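Local structure of 39 kDa initiator binding protein (Trichomonas vaginalis, 1PP7) at residues C[19-24]-C[38-43]; C[8-13]-C[72-77]. The protein binds the initiator element of core promoters through the N-terminal domain present here, and so probably helps to start transcription. All blocks are in the same frame, centred on the assembly; numbering follows the deposited sequence.

Interaction 1. Residues C[19-24]-C[38-43]. With ZN (zinc ion), chain I.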
ATOM      1  N   VAL C  19     -11.549  -3.244  -2.658  1.00 35.91           N
ATOM      2  CA  VAL C  19     -12.186  -2.377  -1.666  1.00 38.76           C
ATOM      3  C   VAL C  19     -12.530  -3.201  -0.458  1.00 37.69           C
ATOM      4  O   VAL C  19     -12.288  -2.791   0.668  1.00 38.21           O
ATOM      5  CB  VAL C  19     -13.498  -1.726  -2.159  1.00 37.62           C
ATOM      6  CG1 VAL C  19     -14.112  -0.934  -1.040  1.00 42.91           C
ATOM      7  CG2 VAL C  19     -13.232  -0.837  -3.315  1.00 35.57           C
ATOM      8  N   ALA C  20     -13.104  -4.369  -0.716  1.00 38.55           N
ATOM      9  CA  ALA C  20     -13.473  -5.290   0.338  1.00 38.36           C
ATOM     10  C   ALA C  20     -12.270  -5.847   1.095  1.00 38.16           C
ATOM     11  O   ALA C  20     -12.319  -5.911   2.320  1.00 40.03           O
ATOM     12  CB  ALA C  20     -14.303  -6.439  -0.222  1.00 39.45           C
ATOM     13  N   ALA C  21     -11.201  -6.256   0.399  1.00 35.60           N
ATOM     14  CA  ALA C  21     -10.038  -6.811   1.097  1.00 31.96           C
ATOM     15  C   ALA C  21      -9.369  -5.736   1.957  1.00 37.09           C
ATOM     16  O   ALA C  21      -8.699  -6.035   2.973  1.00 37.71           O
ATOM     17  CB  ALA C  21      -9.068  -7.335   0.117  1.00 30.31           C
ATOM     18  N   LEU C  22      -9.533  -4.478   1.539  1.00 37.21           N
ATOM     19  CA  LEU C  22      -8.953  -3.372   2.258  1.00 35.62           C
ATOM     20  C   LEU C  22      -9.767  -3.076   3.485  1.00 37.07           C
ATOM     21  O   LEU C  22      -9.249  -2.710   4.527  1.00 39.98           O
ATOM     22  CB  LEU C  22      -8.888  -2.167   1.351  1.00 34.72           C
ATOM     23  CG  LEU C  22      -7.668  -2.293   0.429  1.00 35.86           C
ATOM     24  CD1 LEU C  22      -7.707  -1.257  -0.733  1.00 30.89           C
ATOM     25  CD2 LEU C  22      -6.425  -2.174   1.307  1.00 27.31           C
ATOM     26  N   LYS C  23     -11.059  -3.283   3.371  1.00 42.64           N
ATOM     27  CA  LYS C  23     -11.972  -3.013   4.475  1.00 44.88           C
ATOM     28  C   LYS C  23     -11.931  -4.135   5.527  1.00 40.99           C
ATOM     29  O   LYS C  23     -12.188  -3.924   6.712  1.00 41.58           O
ATOM     30  CB  LYS C  23     -13.399  -2.832   3.909  1.00 46.89           C
ATOM     31  CG  LYS C  23     -14.300  -1.867   4.679  1.00 53.06           C
ATOM     32  CD  LYS C  23     -15.610  -1.604   3.914  1.00 59.03           C
ATOM     33  CE  LYS C  23     -15.378  -0.867   2.584  1.00 60.84           C
ATOM     34  NZ  LYS C  23     -16.662  -0.506   1.888  1.00 61.52           N
ATOM     35  N   ARG C  24     -11.538  -5.315   5.100  1.00 38.92           N
ATOM     36  CA  ARG C  24     -11.544  -6.448   5.999  1.00 41.44           C
ATOM     37  C   ARG C  24     -10.638  -6.323   7.208  1.00 43.39           C
ATOM     38  O   ARG C  24      -9.471  -5.950   7.072  1.00 40.32           O
ATOM     39  CB  ARG C  24     -11.216  -7.693   5.202  1.00 38.89           C
ATOM     40  CG  ARG C  24     -11.092  -8.929   5.990  1.00 36.13           C
ATOM     41  CD  ARG C  24     -10.571 -10.038   5.096  1.00 42.25           C
ATOM     42  NE  ARG C  24     -10.498 -11.259   5.888  1.00 48.82           N
ATOM     43  CZ  ARG C  24     -10.025 -12.432   5.485  1.00 46.66           C
ATOM     44  NH1 ARG C  24      -9.547 -12.616   4.257  1.00 46.48           N
ATOM     45  NH2 ARG C  24     -10.044 -13.422   6.349  1.00 48.89           N
ATOM     46  N   LEU C  38      -1.033  -4.248   1.393  1.00 21.99           N
ATOM     47  CA  LEU C  38      -0.173  -3.339   0.640  1.00 22.07           C
ATOM     48  C   LEU C  38       0.183  -4.015  -0.654  1.00 24.76           C
ATOM     49  O   LEU C  38       0.125  -3.392  -1.714  1.00 28.08           O
ATOM     50  CB  LEU C  38       1.140  -3.031   1.367  1.00 25.15           C
ATOM     51  CG  LEU C  38       1.459  -1.560   1.629  1.00 32.48           C
ATOM     52  CD1 LEU C  38       2.934  -1.391   1.985  1.00 28.34           C
ATOM     53  CD2 LEU C  38       1.036  -0.713   0.420  1.00 32.13           C
ATOM     54  N   HIS C  39       0.510  -5.302  -0.559  1.00 21.64           N
ATOM     55  CA  HIS C  39       0.948  -6.049  -1.706  1.00 24.83           C
ATOM     56  C   HIS C  39      -0.120  -6.199  -2.756  1.00 26.99           C
ATOM     57  O   HIS C  39       0.166  -6.029  -3.961  1.00 27.71           O
ATOM     58  CB  HIS C  39       1.538  -7.421  -1.297  1.00 28.98           C
ATOM     59  CG  HIS C  39       2.536  -7.956  -2.273  1.00 27.02           C
ATOM     60  ND1 HIS C  39       2.189  -8.802  -3.311  1.00 26.29           N
ATOM     61  CD2 HIS C  39       3.848  -7.651  -2.459  1.00 26.79           C
ATOM     62  CE1 HIS C  39       3.241  -8.994  -4.096  1.00 29.46           C
ATOM     63  NE2 HIS C  39       4.261  -8.305  -3.603  1.00 26.98           N
ATOM     64  N   MET C  40      -1.346  -6.518  -2.353  1.00 28.03           N
ATOM     65  CA  MET C  40      -2.394  -6.632  -3.384  1.00 27.87           C
ATOM     66  C   MET C  40      -2.637  -5.278  -4.020  1.00 23.58           C
ATOM     67  O   MET C  40      -2.994  -5.223  -5.153  1.00 23.98           O
ATOM     68  CB  MET C  40      -3.717  -7.074  -2.804  1.00 29.36           C
ATOM     69  CG  MET C  40      -3.661  -8.440  -2.236  1.00 53.83           C
ATOM     70  SD  MET C  40      -5.249  -8.885  -1.456  1.00 72.21           S
ATOM     71  CE  MET C  40      -4.802  -9.141   0.351  1.00 65.30           C
ATOM     72  N   LEU C  41      -2.454  -4.201  -3.262  1.00 21.15           N
ATOM     73  CA  LEU C  41      -2.720  -2.865  -3.746  1.00 26.45           C
ATOM     74  C   LEU C  41      -1.708  -2.509  -4.816  1.00 26.20           C
ATOM     75  O   LEU C  41      -2.044  -2.098  -5.888  1.00 26.78           O
ATOM     76  CB  LEU C  41      -2.597  -1.864  -2.601  1.00 28.78           C
ATOM     77  CG  LEU C  41      -3.754  -0.899  -2.463  1.00 30.82           C
ATOM     78  CD1 LEU C  41      -3.261   0.483  -2.078  1.00 34.17           C
ATOM     79  CD2 LEU C  41      -4.491  -0.840  -3.787  1.00 36.65           C
ATOM     80  N   LEU C  42      -0.454  -2.715  -4.459  1.00 27.80           N
ATOM     81  CA  LEU C  42       0.715  -2.495  -5.268  1.00 24.59           C
ATOM     82  C   LEU C  42       0.567  -3.320  -6.558  1.00 29.41           C
ATOM     83  O   LEU C  42       0.706  -2.798  -7.687  1.00 32.16           O
ATOM     84  CB  LEU C  42       1.880  -2.975  -4.440  1.00 21.63           C
ATOM     85  CG  LEU C  42       3.206  -2.262  -4.271  1.00 25.43           C
ATOM     86  CD1 LEU C  42       3.232  -0.875  -4.822  1.00 24.05           C
ATOM     87  CD2 LEU C  42       3.532  -2.324  -2.816  1.00 21.74           C
ATOM     88  N   THR C  43       0.248  -4.597  -6.391  1.00 29.96           N
ATOM     89  CA  THR C  43       0.071  -5.493  -7.504  1.00 28.43           C
ATOM     90  C   THR C  43      -0.999  -4.954  -8.444  1.00 32.49           C
ATOM     91  O   THR C  43      -0.805  -4.881  -9.683  1.00 33.60           O
ATOM     92  CB  THR C  43      -0.332  -6.891  -7.026  1.00 31.91           C
ATOM     93  OG1 THR C  43       0.759  -7.483  -6.297  1.00 36.68           O
ATOM     94  CG2 THR C  43      -0.654  -7.798  -8.231  1.00 32.35           C
TER
HETATM   95 ZN    ZN I 132       0.653 -10.159  -3.485  1.00 39.56          ZN
HETATM   96  O   HOH W   1      -0.793  -9.674  -5.225  1.00 23.36           O
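L22 and L41 form the buried half of this contact between helix 16-23 and helix 34-45. The end of L22 bends in, and its CD1 lies 4.3 Å from CG of L41. Around this pair L41 also packs on V75 and L57, and L22 on M76, so apolar side chains close it in. The other half is packed at much the same distance but is only partly buried. There M40 stretches out with SD anti to CA (chi2 176°), and SD comes within 4.4 Å of CB of A21. No hydrogen bond joins the two segments, and together they bury 119 Å².

Further round helix 34-45, H39 turns to a bound zinc ion. Its CG is anti to the backbone N (chi1 -154°), and ND1 holds the zinc at 2.1 Å. NE2 donates to the carbonyl of T111, and F110 meets the ring edge-to-face. With both nitrogens engaged, the rotation of the ring is fixed. A water sits 2.3 Å from the zinc and donates to OG1 of T43. That hydroxyl donates in turn to O of H39 at 2.8 Å, from above the carbonyl plane. T43 N reaches the same oxygen from the opposite face. This is helix-on-helix packing in a helix-turn-helix domain, probably winged, with a zinc ion bound by H39 of helix 34-45.

Interaction 2. Residues C[8-13]-C[72-77]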
ATOM      1  N   ALA C   8     -13.568   8.763  -2.283  1.00 84.90           N
ATOM      2  CA  ALA C   8     -14.726   8.332  -3.061  1.00 82.48           C
ATOM      3  C   ALA C   8     -14.318   8.070  -4.500  1.00 81.95           C
ATOM      4  O   ALA C   8     -14.824   7.140  -5.117  1.00 82.99           O
ATOM      5  CB  ALA C   8     -15.816   9.394  -3.031  1.00 82.59           C
ATOM      6  N   SER C   9     -13.412   8.893  -5.033  1.00 80.42           N
ATOM      7  CA  SER C   9     -12.950   8.725  -6.413  1.00 78.72           C
ATOM      8  C   SER C   9     -11.935   7.583  -6.494  1.00 75.89           C
ATOM      9  O   SER C   9     -11.873   6.880  -7.516  1.00 75.55           O
ATOM     10  CB  SER C   9     -12.334  10.034  -6.962  1.00 79.39           C
ATOM     11  OG  SER C   9     -10.943  10.148  -6.679  1.00 80.95           O
ATOM     12  N   PHE C  10     -11.149   7.411  -5.421  1.00 72.94           N
ATOM     13  CA  PHE C  10     -10.144   6.338  -5.325  1.00 68.51           C
ATOM     14  C   PHE C  10     -10.821   4.970  -5.230  1.00 66.60           C
ATOM     15  O   PHE C  10     -10.650   4.103  -6.103  1.00 63.09           O
ATOM     16  CB  PHE C  10      -9.271   6.444  -4.063  1.00 67.45           C
ATOM     17  CG  PHE C  10      -8.319   7.589  -4.042  1.00 64.76           C
ATOM     18  CD1 PHE C  10      -7.956   8.252  -5.207  1.00 65.12           C
ATOM     19  CD2 PHE C  10      -7.783   8.012  -2.824  1.00 63.25           C
ATOM     20  CE1 PHE C  10      -7.067   9.337  -5.161  1.00 62.24           C
ATOM     21  CE2 PHE C  10      -6.896   9.090  -2.764  1.00 62.05           C
ATOM     22  CZ  PHE C  10      -6.539   9.753  -3.935  1.00 62.30           C
ATOM     23  N   THR C  11     -11.576   4.767  -4.155  1.00 67.09           N
ATOM     24  CA  THR C  11     -12.199   3.463  -3.972  1.00 71.53           C
ATOM     25  C   THR C  11     -13.203   3.188  -5.076  1.00 72.68           C
ATOM     26  O   THR C  11     -13.256   2.060  -5.584  1.00 75.34           O
ATOM     27  CB  THR C  11     -12.881   3.291  -2.580  1.00 70.36           C
ATOM     28  OG1 THR C  11     -14.281   3.545  -2.692  1.00 67.26           O
ATOM     29  CG2 THR C  11     -12.265   4.231  -1.557  1.00 70.03           C
ATOM     30  N   SER C  12     -13.966   4.210  -5.473  1.00 70.35           N
ATOM     31  CA  SER C  12     -14.942   4.032  -6.540  1.00 68.33           C
ATOM     32  C   SER C  12     -14.267   3.560  -7.832  1.00 65.53           C
ATOM     33  O   SER C  12     -14.928   2.999  -8.705  1.00 68.59           O
ATOM     34  CB  SER C  12     -15.680   5.334  -6.830  1.00 70.90           C
ATOM     35  OG  SER C  12     -14.901   6.162  -7.696  1.00 78.10           O
ATOM     36  N   ARG C  13     -12.963   3.774  -7.964  1.00 60.22           N
ATOM     37  CA  ARG C  13     -12.284   3.363  -9.174  1.00 56.07           C
ATOM     38  C   ARG C  13     -11.537   2.057  -9.079  1.00 52.38           C
ATOM     39  O   ARG C  13     -11.070   1.511 -10.069  1.00 54.92           O
ATOM     40  CB  ARG C  13     -11.381   4.489  -9.657  1.00 57.00           C
ATOM     41  CG  ARG C  13     -12.243   5.584 -10.261  1.00 63.31           C
ATOM     42  CD  ARG C  13     -11.429   6.526 -11.069  1.00 69.17           C
ATOM     43  NE  ARG C  13     -10.586   7.333 -10.199  1.00 73.59           N
ATOM     44  CZ  ARG C  13      -9.377   7.769 -10.536  1.00 76.11           C
ATOM     45  NH1 ARG C  13      -8.873   7.465 -11.738  1.00 72.89           N
ATOM     46  NH2 ARG C  13      -8.668   8.492  -9.664  1.00 75.79           N
ATOM     47  N   VAL C  72      -2.374   6.669   0.476  1.00 33.90           N
ATOM     48  CA  VAL C  72      -2.427   5.269   0.789  1.00 30.60           C
ATOM     49  C   VAL C  72      -3.190   5.027   2.093  1.00 33.28           C
ATOM     50  O   VAL C  72      -3.939   4.055   2.211  1.00 28.57           O
ATOM     51  CB  VAL C  72      -1.039   4.739   0.898  1.00 28.59           C
ATOM     52  CG1 VAL C  72      -1.068   3.320   1.486  1.00 30.95           C
ATOM     53  CG2 VAL C  72      -0.394   4.802  -0.469  1.00 27.00           C
ATOM     54  N   ALA C  73      -3.007   5.910   3.074  1.00 34.21           N
ATOM     55  CA  ALA C  73      -3.732   5.731   4.301  1.00 32.90           C
ATOM     56  C   ALA C  73      -5.200   5.883   3.929  1.00 33.96           C
ATOM     57  O   ALA C  73      -6.004   5.119   4.403  1.00 33.71           O
ATOM     58  CB  ALA C  73      -3.335   6.751   5.316  1.00 28.91           C
ATOM     59  N   LEU C  74      -5.560   6.829   3.059  1.00 33.64           N
ATOM     60  CA  LEU C  74      -6.980   7.006   2.710  1.00 36.99           C
ATOM     61  C   LEU C  74      -7.625   5.800   2.083  1.00 37.94           C
ATOM     62  O   LEU C  74      -8.567   5.240   2.651  1.00 38.92           O
ATOM     63  CB  LEU C  74      -7.220   8.187   1.752  1.00 39.30           C
ATOM     64  CG  LEU C  74      -7.012   9.567   2.361  1.00 39.99           C
ATOM     65  CD1 LEU C  74      -7.036  10.652   1.275  1.00 46.88           C
ATOM     66  CD2 LEU C  74      -8.075   9.805   3.358  1.00 42.26           C
ATOM     67  N   VAL C  75      -7.126   5.387   0.920  1.00 36.48           N
ATOM     68  CA  VAL C  75      -7.727   4.235   0.247  1.00 37.30           C
ATOM     69  C   VAL C  75      -7.776   2.984   1.149  1.00 38.03           C
ATOM     70  O   VAL C  75      -8.598   2.081   0.928  1.00 42.67           O
ATOM     71  CB  VAL C  75      -6.995   3.908  -1.079  1.00 33.21           C
ATOM     72  CG1 VAL C  75      -6.731   5.170  -1.853  1.00 40.44           C
ATOM     73  CG2 VAL C  75      -5.699   3.281  -0.831  1.00 34.80           C
ATOM     74  N   MET C  76      -6.925   2.938   2.176  1.00 37.17           N
ATOM     75  CA  MET C  76      -6.862   1.797   3.077  1.00 34.94           C
ATOM     76  C   MET C  76      -7.762   1.906   4.278  1.00 37.78           C
ATOM     77  O   MET C  76      -8.008   0.900   4.986  1.00 39.58           O
ATOM     78  CB  MET C  76      -5.466   1.584   3.577  1.00 28.76           C
ATOM     79  CG  MET C  76      -4.560   0.976   2.577  1.00 37.13           C
ATOM     80  SD  MET C  76      -3.093   0.532   3.488  1.00 48.28           S
ATOM     81  CE  MET C  76      -2.799  -1.116   3.012  1.00 46.16           C
ATOM     82  N   GLY C  77      -8.264   3.118   4.489  1.00 38.36           N
ATOM     83  CA  GLY C  77      -9.155   3.392   5.604  1.00 37.67           C
ATOM     84  C   GLY C  77      -8.474   3.524   6.959  1.00 37.00           C
ATOM     85  O   GLY C  77      -9.048   3.124   7.971  1.00 42.71           O
TER
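F10 meets V75 and L74 where helix 6-11 approaches helix 69-76. V75 does most of the touching, through CG1. This methyl lies 3.6 Å from CB of F10 and also 3.6 Å from CG of F10. Its approach to the ring carbon CD2 is modelled too short, so that distance is doubtful. The two side chains cross at about a right angle. CG1 of V75 is beside the backbone N and anti to the carbonyl carbon (chi1 -45°), which carries it to the start of the F10 ring. L74 touches further out, with CD1 4.3 Å from CE2 of F10. Both methyls approach the ring obliquely. The contact buries 158 Å² and has no hydrogen bond across it.

Helix 69-76 is followed by a short turn and helix 80-89, consistent with the helix-turn-helix unit of this DNA-binding family. The nearest atom of the contact is about 4 Å from the bound nucleic acid. Helix 69-76 ends in a Schellman motif at G77, whose phi is positive. G77 N donates to O of L74 at 2.8 Å, which closes the last turn beside V75.

I55 of helix 49-55 packs on both F10 and V75. On the segment 8-13, R13 folds back along its own chain. Its NE donates to O of S9 at 3.0 Å, with an N-H...O angle of 146°, from above the carbonyl plane. R13 also packs on Q50 and L51, and its link to E54 is long and weak. S9 OG bonds to O of L6. L74 lies about 4 Å from the side chain of E7, a zinc-binding residue, and about 6 Å from a bound zinc ion.

How the interactions relate
From the N terminus, helix 6-11 comes first and carries one side of interaction 2. Helix 16-23 follows, then helix 34-45, and the contact of 19-24 with 38-43 closes a short loop of 13 residues. The chain then runs through helix 49-55 and two strands to helix 69-76, where interaction 2 closes a loop of 58 residues. The shorter loop lies wholly within the longer one. The centres are 10 Å apart, and the contacts touch. V19 CG2 is 3.7 Å from T11 O, and L22 CD1 is 3.8 Å from V75 O. Helix 69-76 meets helices 6-11, 16-23 and 34-45, all within one initiator-binding domain.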